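Local atomic coordinates of 3-hydroxyacyl-thioester dehydratase X (Mycobacterium tuberculosis, PDB entry 4OOB), a protein that catalyses the reversible hydration of trans-2-enoyl-CoA thioesters to (3R)-3-hydroxyacyl-CoA, preferring acyl chains of about eight to twelve carbons. Residues A[101-107]-A[123-129]; A[196-201]-A[214-218]; A[84-88]-A[110-114]; A[35-39]-A[80-84]; A[148-152]-A[229-233]. All coordinates share one frame; numbering follows the deposited sequence.

Contact 1 (A[101-107]-A[123-129])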
# COMPACT_ATOMS: atom_id res chain seq x y z
N ARG A 101 14.09 -14.23 2.05
CA ARG A 101 13.45 -14.01 3.30
C ARG A 101 12.04 -14.54 3.28
O ARG A 101 11.32 -14.42 4.27
CB ARG A 101 13.51 -12.51 3.65
CG ARG A 101 14.86 -12.17 4.25
CD ARG A 101 15.20 -10.71 4.33
NE ARG A 101 14.12 -9.91 4.84
CZ ARG A 101 13.57 -8.86 4.22
NH1 ARG A 101 14.02 -8.43 3.04
NH2 ARG A 101 12.57 -8.20 4.82
N GLY A 102 11.67 -15.15 2.17
CA GLY A 102 10.41 -15.89 2.10
C GLY A 102 9.88 -16.11 0.71
O GLY A 102 10.66 -16.18 -0.26
N LEU A 103 8.56 -16.17 0.61
CA LEU A 103 7.85 -16.50 -0.59
C LEU A 103 7.00 -15.28 -0.98
O LEU A 103 6.18 -14.79 -0.20
CB LEU A 103 6.99 -17.73 -0.35
CG LEU A 103 7.24 -19.12 -0.98
CD1 LEU A 103 8.67 -19.39 -1.47
CD2 LEU A 103 6.76 -20.25 -0.08
N LEU A 104 7.23 -14.79 -2.19
CA LEU A 104 6.51 -13.69 -2.75
C LEU A 104 5.36 -14.29 -3.52
O LEU A 104 5.52 -15.31 -4.20
CB LEU A 104 7.38 -12.84 -3.72
CG LEU A 104 8.70 -12.28 -3.19
CD1 LEU A 104 9.64 -11.89 -4.33
CD2 LEU A 104 8.44 -11.05 -2.32
N VAL A 105 4.23 -13.60 -3.46
CA VAL A 105 3.09 -13.89 -4.31
C VAL A 105 2.48 -12.59 -4.80
O VAL A 105 2.46 -11.59 -4.08
CB VAL A 105 2.02 -14.68 -3.56
CG1 VAL A 105 1.52 -13.89 -2.34
CG2 VAL A 105 0.89 -15.02 -4.49
N ASP A 106 1.95 -12.60 -6.01
CA ASP A 106 1.27 -11.46 -6.54
C ASP A 106 -0.23 -11.59 -6.39
O ASP A 106 -0.82 -12.63 -6.71
CB ASP A 106 1.58 -11.30 -8.02
CG ASP A 106 3.01 -10.84 -8.32
OD1 ASP A 106 3.78 -10.34 -7.44
OD2 ASP A 106 3.34 -11.00 -9.50
N LEU A 107 -0.87 -10.51 -5.92
CA LEU A 107 -2.34 -10.45 -5.76
C LEU A 107 -2.87 -9.40 -6.70
O LEU A 107 -2.53 -8.24 -6.57
CB LEU A 107 -2.68 -10.06 -4.33
CG LEU A 107 -2.76 -11.15 -3.25
CD1 LEU A 107 -2.28 -12.49 -3.71
CD2 LEU A 107 -2.04 -10.75 -1.98
N THR A 123 -0.17 -6.25 -6.24
CA THR A 123 0.33 -6.11 -4.93
C THR A 123 1.17 -7.35 -4.73
O THR A 123 0.71 -8.48 -4.95
CB THR A 123 -0.82 -6.19 -3.90
OG1 THR A 123 -1.64 -5.02 -4.01
CG2 THR A 123 -0.28 -6.40 -2.45
N THR A 124 2.37 -7.16 -4.24
CA THR A 124 3.22 -8.25 -3.96
C THR A 124 3.50 -8.24 -2.48
O THR A 124 4.03 -7.28 -1.94
CB THR A 124 4.50 -8.09 -4.80
OG1 THR A 124 4.13 -8.19 -6.17
CG2 THR A 124 5.47 -9.17 -4.54
N PHE A 125 3.13 -9.33 -1.84
CA PHE A 125 3.47 -9.60 -0.46
C PHE A 125 4.56 -10.68 -0.36
O PHE A 125 4.59 -11.64 -1.16
CB PHE A 125 2.21 -10.02 0.33
CG PHE A 125 1.43 -8.87 0.86
CD1 PHE A 125 1.93 -8.09 1.88
CD2 PHE A 125 0.18 -8.58 0.37
CE1 PHE A 125 1.20 -7.03 2.39
CE2 PHE A 125 -0.54 -7.50 0.86
CZ PHE A 125 -0.03 -6.71 1.85
N LEU A 126 5.47 -10.45 0.58
CA LEU A 126 6.49 -11.41 1.03
C LEU A 126 5.97 -12.06 2.32
O LEU A 126 5.72 -11.37 3.35
CB LEU A 126 7.85 -10.73 1.33
CG LEU A 126 8.99 -11.64 1.85
CD1 LEU A 126 9.54 -12.55 0.76
CD2 LEU A 126 10.13 -10.84 2.43
N HIS A 127 5.72 -13.36 2.23
CA HIS A 127 5.38 -14.15 3.39
C HIS A 127 6.62 -14.78 3.97
O HIS A 127 7.18 -15.72 3.41
CB HIS A 127 4.35 -15.18 3.00
CG HIS A 127 3.07 -14.57 2.53
ND1 HIS A 127 2.21 -13.90 3.39
CD2 HIS A 127 2.49 -14.52 1.31
CE1 HIS A 127 1.16 -13.47 2.72
NE2 HIS A 127 1.31 -13.83 1.45
N GLN A 128 7.04 -14.28 5.10
CA GLN A 128 8.31 -14.71 5.65
C GLN A 128 8.35 -16.20 5.97
O GLN A 128 7.36 -16.82 6.45
CB GLN A 128 8.66 -13.93 6.92
CG GLN A 128 8.42 -12.44 6.90
CD GLN A 128 9.19 -11.72 8.00
OE1 GLN A 128 8.63 -10.88 8.74
NE2 GLN A 128 10.44 -12.07 8.16
N GLN A 129 9.55 -16.75 5.77
CA GLN A 129 9.89 -18.18 5.98
C GLN A 129 11.26 -18.43 5.36
O GLN A 129 11.69 -17.68 4.48
CB GLN A 129 8.87 -19.13 5.30
CG GLN A 129 8.77 -18.93 3.80
CD GLN A 129 7.41 -19.31 3.24
OE1 GLN A 129 7.19 -20.42 2.89
NE2 GLN A 129 6.53 -18.34 3.12
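Leu126 lays its two methyls along the opposite strand: CD1 meets CD2 of Leu104 at 3.6 Å and the backbone C of Gly102, while CD2 reaches CB of Arg101 and sits over one face of that guanidinium. With CG anti to the backbone N (chi1 178°), the Leu126 side chain can lean across to its neighbours. Further down the same face, Thr124 OG1 donates a very short bond, 2.5 Å, to Asp106 OD1, arriving from above the carboxylate plane. Arg97 forms a salt bridge to that same oxygen and Asn95 binds OD2, so both oxygens of this buried carboxylate are held. Strand parts 102-107 and 123-128 belong to the antiparallel hairpin of strands 102-113 and 116-128 in the hotdog-fold sheet. Their backbone bonds alternate regularly; Leu107 N to Thr123 O, at 2.7 Å, is the shortest. On the other face, Leu107 CD2 lies at the edge of the Phe125 ring, in its plane, 3.9 Å from Phe125 CD2, and Val105 CG1 sits at the edge of the His127 imidazole. Phe49 of helix 43-57 touches Phe125. Away from the hairpin turn, His127 O is gripped from opposite faces of its plane by Leu103 N and Gln129 NE2, the latter at 2.7 Å.

Contact 2 (A[196-201]-A[214-218]); sequences TAAAVL and YSVRF
Thr196 comes first, its CG2 methyl meeting the edge of the Phe218 ring at CE1, 4.0 Å away, the two side chains running antiparallel as they pass. One residue on, Ala197 points its CB at the strand, where it lies among Phe218 CZ, Val216 CG2 and the Tyr214 hydroxyl. Its carbonyl does more: Tyr214 OH donates to Ala197 O at 2.6 Å, in the carbonyl plane and on a lone pair. The tyrosine can reach this far because its CG stands anti to the backbone N (chi1 -180°), which sends the ring out from strand 214-218. Here a helix packs on the sheet of the hotdog fold, within the MaoC-like region, and all the touching residues are buried. Val200 follows, with CG2 3.2 Å from Tyr214 OH. Leu201 then closes over the ring: its CD2 makes a CH-pi contact 4.0 Å from the Tyr214 ring centroid, 27° off the normal, and CD1 of Leu201 lies beside CE2 of Tyr214. Val216 CG2, from the tyrosine's own strand, lies above a face of the same ring, offset toward the rim. Thr42 touches both Leu201 and Tyr214, bringing the loop before helix 43-57 up to this site.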
# COMPACT_ATOMS: atom_id res chain seq x y z
N THR A 196 1.92 4.64 4.04
CA THR A 196 2.97 5.50 3.57
C THR A 196 2.75 5.76 2.06
O THR A 196 2.93 6.88 1.60
CB THR A 196 4.32 4.89 3.99
OG1 THR A 196 5.12 5.88 4.67
CG2 THR A 196 5.06 4.37 2.94
N ALA A 197 2.28 4.75 1.31
CA ALA A 197 2.08 4.96 -0.12
C ALA A 197 1.01 5.98 -0.35
O ALA A 197 1.06 6.70 -1.35
CB ALA A 197 1.73 3.69 -0.84
N ALA A 198 0.02 6.03 0.55
CA ALA A 198 -1.02 6.99 0.41
C ALA A 198 -0.50 8.34 0.90
O ALA A 198 -0.62 9.31 0.17
CB ALA A 198 -2.24 6.58 1.20
N ALA A 199 0.10 8.38 2.10
CA ALA A 199 0.52 9.66 2.74
C ALA A 199 1.45 10.54 1.85
O ALA A 199 1.34 11.75 1.84
CB ALA A 199 1.19 9.38 4.06
N VAL A 200 2.31 9.91 1.05
CA VAL A 200 3.25 10.66 0.15
C VAL A 200 2.57 11.42 -1.01
O VAL A 200 3.20 12.27 -1.65
CB VAL A 200 4.36 9.75 -0.42
CG1 VAL A 200 5.22 9.21 0.71
CG2 VAL A 200 3.80 8.66 -1.31
N LEU A 201 1.28 11.15 -1.25
CA LEU A 201 0.56 11.74 -2.37
C LEU A 201 -0.04 13.09 -2.01
O LEU A 201 -0.58 13.75 -2.84
CB LEU A 201 -0.52 10.76 -2.88
CG LEU A 201 -0.06 9.36 -3.32
CD1 LEU A 201 -1.19 8.52 -3.88
CD2 LEU A 201 1.07 9.48 -4.37
N TYR A 214 0.77 4.32 -10.65
CA TYR A 214 1.53 4.56 -9.43
C TYR A 214 2.25 3.27 -9.01
O TYR A 214 1.62 2.30 -8.63
CB TYR A 214 0.56 5.07 -8.35
CG TYR A 214 1.16 5.40 -6.97
CD1 TYR A 214 2.43 5.99 -6.85
CD2 TYR A 214 0.45 5.15 -5.83
CE1 TYR A 214 2.96 6.31 -5.61
CE2 TYR A 214 0.98 5.46 -4.59
CZ TYR A 214 2.24 6.04 -4.47
OH TYR A 214 2.77 6.34 -3.22
N SER A 215 3.57 3.27 -9.12
CA SER A 215 4.46 2.14 -8.80
C SER A 215 5.31 2.44 -7.61
O SER A 215 6.06 3.41 -7.60
CB SER A 215 5.41 1.85 -9.95
OG SER A 215 4.64 1.38 -11.05
N VAL A 216 5.20 1.58 -6.61
CA VAL A 216 5.86 1.74 -5.37
C VAL A 216 6.70 0.50 -5.10
O VAL A 216 6.25 -0.64 -5.22
CB VAL A 216 4.85 1.91 -4.20
CG1 VAL A 216 5.58 1.99 -2.87
CG2 VAL A 216 4.03 3.17 -4.40
N ARG A 217 7.92 0.76 -4.70
CA ARG A 217 8.83 -0.26 -4.22
C ARG A 217 9.09 0.00 -2.72
O ARG A 217 9.55 1.10 -2.37
CB ARG A 217 10.13 -0.12 -5.03
CG ARG A 217 10.81 -1.40 -5.44
CD ARG A 217 11.30 -2.21 -4.22
NE ARG A 217 11.15 -3.66 -4.48
CZ ARG A 217 11.21 -4.62 -3.57
NH1 ARG A 217 11.43 -4.35 -2.29
NH2 ARG A 217 11.04 -5.88 -3.96
N PHE A 218 8.82 -0.96 -1.84
CA PHE A 218 9.10 -0.79 -0.38
C PHE A 218 10.44 -1.39 0.08
O PHE A 218 10.80 -2.47 -0.34
CB PHE A 218 7.99 -1.38 0.48
CG PHE A 218 6.64 -0.76 0.27
CD1 PHE A 218 6.35 0.48 0.82
CD2 PHE A 218 5.67 -1.41 -0.43
CE1 PHE A 218 5.13 1.05 0.68
CE2 PHE A 218 4.42 -0.86 -0.61
CZ PHE A 218 4.13 0.37 -0.03

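Contact 3 (A[84-88]-A[110-114])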
# COMPACT_ATOMS: atom_id res chain seq x y z
N THR A 84 -19.74 7.73 -5.21
CA THR A 84 -21.12 7.27 -5.46
C THR A 84 -21.20 5.98 -6.29
O THR A 84 -22.26 5.42 -6.41
CB THR A 84 -21.95 8.34 -6.19
OG1 THR A 84 -21.32 8.73 -7.42
CG2 THR A 84 -22.07 9.58 -5.33
N ASP A 85 -20.07 5.52 -6.85
CA ASP A 85 -20.03 4.24 -7.56
C ASP A 85 -20.18 3.04 -6.63
O ASP A 85 -19.80 3.07 -5.47
CB ASP A 85 -18.73 4.10 -8.32
CG ASP A 85 -18.62 5.03 -9.48
OD1 ASP A 85 -19.66 5.48 -9.99
OD2 ASP A 85 -17.49 5.28 -9.92
N ALA A 86 -20.77 1.98 -7.16
CA ALA A 86 -20.63 0.64 -6.59
C ALA A 86 -19.62 -0.06 -7.52
O ALA A 86 -19.52 0.34 -8.69
CB ALA A 86 -21.98 -0.07 -6.58
N VAL A 87 -18.87 -1.06 -7.03
CA VAL A 87 -17.79 -1.66 -7.87
C VAL A 87 -17.80 -3.18 -8.02
O VAL A 87 -18.15 -3.89 -7.10
CB VAL A 87 -16.37 -1.24 -7.41
CG1 VAL A 87 -16.15 0.23 -7.57
CG2 VAL A 87 -16.06 -1.68 -5.99
N GLY A 88 -17.42 -3.66 -9.20
CA GLY A 88 -17.19 -5.10 -9.40
C GLY A 88 -15.75 -5.35 -8.98
O GLY A 88 -14.88 -4.55 -9.25
N ASN A 110 -8.80 -6.40 -10.06
CA ASN A 110 -9.53 -5.65 -11.08
C ASN A 110 -10.82 -5.11 -10.46
O ASN A 110 -11.70 -5.88 -10.02
CB ASN A 110 -9.88 -6.55 -12.29
CG ASN A 110 -8.68 -6.75 -13.24
OD1 ASN A 110 -8.45 -5.93 -14.11
ND2 ASN A 110 -7.90 -7.82 -13.03
N VAL A 111 -10.91 -3.77 -10.43
CA VAL A 111 -12.06 -3.05 -9.91
C VAL A 111 -12.83 -2.39 -11.06
O VAL A 111 -12.31 -1.52 -11.76
CB VAL A 111 -11.59 -2.00 -8.88
CG1 VAL A 111 -12.74 -1.07 -8.46
CG2 VAL A 111 -10.97 -2.68 -7.68
N SER A 112 -14.07 -2.82 -11.24
CA SER A 112 -14.89 -2.37 -12.37
C SER A 112 -16.04 -1.49 -11.93
O SER A 112 -16.58 -1.65 -10.83
CB SER A 112 -15.47 -3.55 -13.12
OG SER A 112 -14.41 -4.23 -13.74
N VAL A 113 -16.37 -0.57 -12.82
CA VAL A 113 -17.60 0.22 -12.82
C VAL A 113 -18.27 0.00 -14.18
O VAL A 113 -17.67 0.24 -15.25
CB VAL A 113 -17.32 1.70 -12.61
CG1 VAL A 113 -18.62 2.52 -12.72
CG2 VAL A 113 -16.66 1.92 -11.25
N GLY A 114 -19.51 -0.49 -14.12
CA GLY A 114 -20.16 -1.08 -15.29
C GLY A 114 -19.40 -2.32 -15.67
O GLY A 114 -18.97 -3.09 -14.81
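Val87 and Val111 meet obliquely, CG1 against CG1 at 3.8 Å, where strands 86-99 and 102-113 come together as an antiparallel hairpin in the hotdog sheet. Within these short segments the strand directions are 131° apart, well away from strictly antiparallel, and a single bridge is formed, the hydrogen-bonded pair of Gly88 and Ser112. Val87 sets CG1 anti to its carbonyl carbon (chi1 -65°), and from there the methyl serves two partners: Val111 CG1 and, at 4.1 Å, Val113 CG2. The valines of the second strand match one another, each with CG1 anti to the backbone N, and they flank the serine whose side chain lies on the other side of the sheet. Inward, this valine group continues into the protein: Leu47 and Thr48 of helix 43-57 touch Val87 and Val111 respectively. Farther out, Asp85 crosses Val113 at about a right angle, laying its carboxylate against the two methyls, with OD2 3.7 Å from CG2. This is van der Waals contact with methyls; the polar partners of OD2 lie elsewhere: it forms a salt bridge with Arg79 and accepts from the backbone N of Ala82, tying the turn before the strand together. At the far end Asn110 turns its side-chain oxygen away to His120. The backbones are held by a reciprocal pair of short bonds, Ser112 N to Gly88 O at 2.8 Å and Gly88 N to Ser112 O at 2.7 Å.

Contact 4 (A[35-39]-A[80-84])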
# COMPACT_ATOMS: atom_id res chain seq x y z
N TYR A 35 -10.57 14.57 0.69
CA TYR A 35 -11.85 13.93 0.55
C TYR A 35 -12.66 14.75 -0.45
O TYR A 35 -12.83 15.94 -0.24
CB TYR A 35 -12.60 13.86 1.90
CG TYR A 35 -14.00 13.26 1.78
CD1 TYR A 35 -14.19 12.04 1.11
CD2 TYR A 35 -15.14 13.90 2.34
CE1 TYR A 35 -15.45 11.48 0.99
CE2 TYR A 35 -16.41 13.34 2.20
CZ TYR A 35 -16.56 12.13 1.52
OH TYR A 35 -17.79 11.52 1.36
N GLY A 36 -13.17 14.09 -1.47
CA GLY A 36 -14.00 14.68 -2.49
C GLY A 36 -14.88 13.69 -3.25
O GLY A 36 -15.16 12.55 -2.79
N ASN A 37 -15.36 14.12 -4.42
CA ASN A 37 -16.22 13.24 -5.26
C ASN A 37 -15.51 11.98 -5.73
O ASN A 37 -16.17 10.95 -5.83
CB ASN A 37 -16.82 13.96 -6.51
CG ASN A 37 -17.66 15.16 -6.13
OD1 ASN A 37 -18.38 15.19 -5.11
ND2 ASN A 37 -17.55 16.20 -6.95
N GLN A 38 -14.20 12.08 -6.04
CA GLN A 38 -13.39 10.90 -6.44
C GLN A 38 -12.68 10.29 -5.24
O GLN A 38 -12.06 10.99 -4.46
CB GLN A 38 -12.23 11.17 -7.39
CG GLN A 38 -12.20 12.40 -8.25
CD GLN A 38 -12.91 12.18 -9.52
OE1 GLN A 38 -12.43 12.53 -10.60
NE2 GLN A 38 -14.07 11.58 -9.41
N VAL A 39 -12.68 8.97 -5.13
CA VAL A 39 -11.84 8.34 -4.10
C VAL A 39 -10.39 8.63 -4.45
O VAL A 39 -10.04 8.72 -5.63
CB VAL A 39 -12.07 6.82 -3.99
CG1 VAL A 39 -13.54 6.55 -3.65
CG2 VAL A 39 -11.63 6.11 -5.25
N PRO A 80 -11.03 7.60 -12.67
CA PRO A 80 -11.40 7.79 -11.28
C PRO A 80 -12.67 7.11 -10.90
O PRO A 80 -13.59 7.02 -11.68
CB PRO A 80 -11.62 9.32 -11.17
CG PRO A 80 -10.86 9.91 -12.30
CD PRO A 80 -10.87 8.88 -13.38
N ILE A 81 -12.72 6.64 -9.67
CA ILE A 81 -13.89 5.99 -9.14
C ILE A 81 -14.61 6.98 -8.22
O ILE A 81 -14.00 7.59 -7.34
CB ILE A 81 -13.49 4.73 -8.35
CG1 ILE A 81 -12.90 3.68 -9.31
CG2 ILE A 81 -14.69 4.14 -7.62
CD1 ILE A 81 -12.18 2.57 -8.57
N ALA A 82 -15.90 7.15 -8.47
CA ALA A 82 -16.68 8.06 -7.69
C ALA A 82 -17.02 7.42 -6.35
O ALA A 82 -17.15 6.21 -6.21
CB ALA A 82 -17.95 8.51 -8.44
N VAL A 83 -17.06 8.25 -5.33
CA VAL A 83 -17.57 7.87 -4.04
C VAL A 83 -18.99 7.27 -4.21
O VAL A 83 -19.39 6.37 -3.47
CB VAL A 83 -17.52 9.15 -3.19
CG1 VAL A 83 -18.43 9.08 -1.98
CG2 VAL A 83 -16.09 9.40 -2.78
N THR A 84 -19.74 7.73 -5.21
CA THR A 84 -21.12 7.27 -5.46
C THR A 84 -21.20 5.98 -6.29
O THR A 84 -22.26 5.42 -6.41
CB THR A 84 -21.95 8.34 -6.19
OG1 THR A 84 -21.32 8.73 -7.42
CG2 THR A 84 -22.07 9.58 -5.33
O HOH W 1 -10.42 7.23 -8.11
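Val39 packs obliquely on both Ile81 and Val83, its CG1 3.9 Å from Val83 CG2 and its CG2 equally far from Ile81 CB. Val83 in turn carries CG1 anti to its backbone N (chi1 160°), which puts it 4.2 Å from Tyr35 OH, while CG2 settles 3.3 Å from Gly36 O. The Tyr35 and Val83 side chains cross at about a right angle, and both touch Pro21 at the start of helix 21-31. Outside this apolar group two loops run past each other, one leading into helix 43-57 and the other into strand 86-99, joined by a single bridge between Gln38 and Ala82. Val83 N gives an almost straight bond to Asn37 O, 2.9 Å and 176°, and Val39 N donates to Ile81 O nearly along the C=O axis. A water carries the pairing one step further, donating to Val39 O and accepting from Ile81 N at 2.8 Å. On the solvent side, the Gln38 side chain bends at chi2 and lies beside the Pro80 ring, OE1 3.4 Å from CB. The polar bonds across this contact are therefore all made by main chain or water, while side chains contribute van der Waals packing, so the two loops are probably fixed chiefly through their peptides.

Contact 5 (A[148-152]-A[229-233])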
# COMPACT_ATOMS: atom_id res chain seq x y z
N PRO A 148 20.20 15.90 2.01
CA PRO A 148 19.80 17.30 1.70
C PRO A 148 18.40 17.56 2.29
O PRO A 148 17.81 16.63 2.82
CB PRO A 148 19.80 17.36 0.16
CG PRO A 148 19.66 15.93 -0.29
CD PRO A 148 20.13 15.01 0.82
N PRO A 149 17.87 18.80 2.20
CA PRO A 149 16.55 19.09 2.76
C PRO A 149 15.42 18.58 1.87
O PRO A 149 15.45 18.77 0.66
CB PRO A 149 16.52 20.64 2.84
CG PRO A 149 17.90 21.08 2.48
CD PRO A 149 18.43 20.01 1.58
N PRO A 150 14.40 17.97 2.48
CA PRO A 150 13.28 17.35 1.76
C PRO A 150 12.16 18.30 1.45
O PRO A 150 12.09 19.37 2.05
CB PRO A 150 12.80 16.31 2.75
CG PRO A 150 12.99 16.98 4.05
CD PRO A 150 14.33 17.66 3.93
N ALA A 151 11.29 17.92 0.52
CA ALA A 151 10.09 18.67 0.18
C ALA A 151 9.06 18.66 1.30
O ALA A 151 8.29 19.59 1.45
CB ALA A 151 9.45 18.07 -1.07
N ALA A 152 9.00 17.55 2.04
CA ALA A 152 8.09 17.45 3.16
C ALA A 152 8.61 16.40 4.11
O ALA A 152 9.54 15.63 3.79
CB ALA A 152 6.70 17.09 2.71
N GLY A 229 11.81 11.94 5.73
CA GLY A 229 11.95 13.04 4.76
C GLY A 229 11.44 12.55 3.44
O GLY A 229 11.79 11.44 3.01
N LEU A 230 10.57 13.35 2.81
CA LEU A 230 10.02 13.00 1.49
C LEU A 230 10.61 13.91 0.39
O LEU A 230 10.52 15.13 0.45
CB LEU A 230 8.48 13.07 1.46
CG LEU A 230 7.87 12.90 0.05
CD1 LEU A 230 7.99 11.47 -0.42
CD2 LEU A 230 6.41 13.34 0.03
N TYR A 231 11.17 13.28 -0.63
CA TYR A 231 11.71 13.93 -1.82
C TYR A 231 10.81 13.68 -3.04
O TYR A 231 10.39 12.55 -3.34
CB TYR A 231 13.09 13.40 -2.10
CG TYR A 231 13.99 13.68 -0.94
CD1 TYR A 231 14.77 14.82 -0.91
CD2 TYR A 231 14.02 12.84 0.15
CE1 TYR A 231 15.57 15.10 0.17
CE2 TYR A 231 14.83 13.09 1.23
CZ TYR A 231 15.59 14.23 1.22
OH TYR A 231 16.39 14.49 2.27
N VAL A 232 10.55 14.77 -3.74
CA VAL A 232 9.66 14.80 -4.89
C VAL A 232 10.32 15.59 -6.03
O VAL A 232 10.65 16.74 -5.88
CB VAL A 232 8.34 15.49 -4.54
CG1 VAL A 232 7.41 15.47 -5.73
CG2 VAL A 232 7.69 14.80 -3.35
N ALA A 233 10.51 14.92 -7.17
CA ALA A 233 11.00 15.55 -8.39
C ALA A 233 9.84 15.50 -9.32
O ALA A 233 9.31 14.41 -9.60
CB ALA A 233 12.19 14.78 -8.95
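The Tyr231 ring has Pro150 over one face and the carbonyl oxygen of Pro148 at its edge, in the ring plane. Pro150 CB stands 3.8 Å above the ring, offset toward the rim, and makes a CH-pi contact 20° off the normal; Pro150 CA adds to it, 3.6 Å from CE1. At the edge, Tyr231 OH donates to Pro148 O at 2.6 Å. That donor lies above the carbonyl plane, 37° out of it, and so misses the lone pairs. Although the CB of Tyr231 points away from the proline run, its CG is anti to the carbonyl carbon (chi1 -60°) and the ring swings back so that its end reaches it. The Pro148 ring also flanks the tyrosine, crossing it at about a right angle, with CG 4.2 Å from CE1. Beyond the prolines the chain becomes strand 152-156, an edge strand of the sheet within this chain, and joins strand 226-234 through a classic beta bulge, in which two residues, Ala151 and Ala152, stand opposite the single residue Leu230. Leu230 O accepts from each of them, weakly from Ala151 N, and from Ala152 N at 3.3 Å in the carbonyl plane, on a lone pair. The return bond, Leu230 N to Ala152 O, is short at 2.7 Å. Pro150 CB also lies against Leu230 O, 3.4 Å away, so this oxygen is closely surrounded. Strand 238-244 runs along the other side of 226-234, where Leu243 touches Leu230 and Arg244 touches Tyr231.

In the fold
Starting from the N terminus, contact 4 comes first, joining the loop after helix 21-31 to the loop after strand 69-77 and closing a loop that holds helix 43-57 and strand 69-77. It ends on Thr84, where contact 3 begins, and Ile81 packs on Val87 and Val111 to join the two. Contacts 3 and 1 cross along the chain and share strand 102-113: one pairs it with 86-99, the other with 116-128, so three neighbouring strands are tied together. Contact 5 then joins edge strand 152-156 and the prolines before it to strand 226-234, closing a long loop. Contact 2, helix against strand, lies within that loop; Val200 CG1 meets Leu230 CD1 between them.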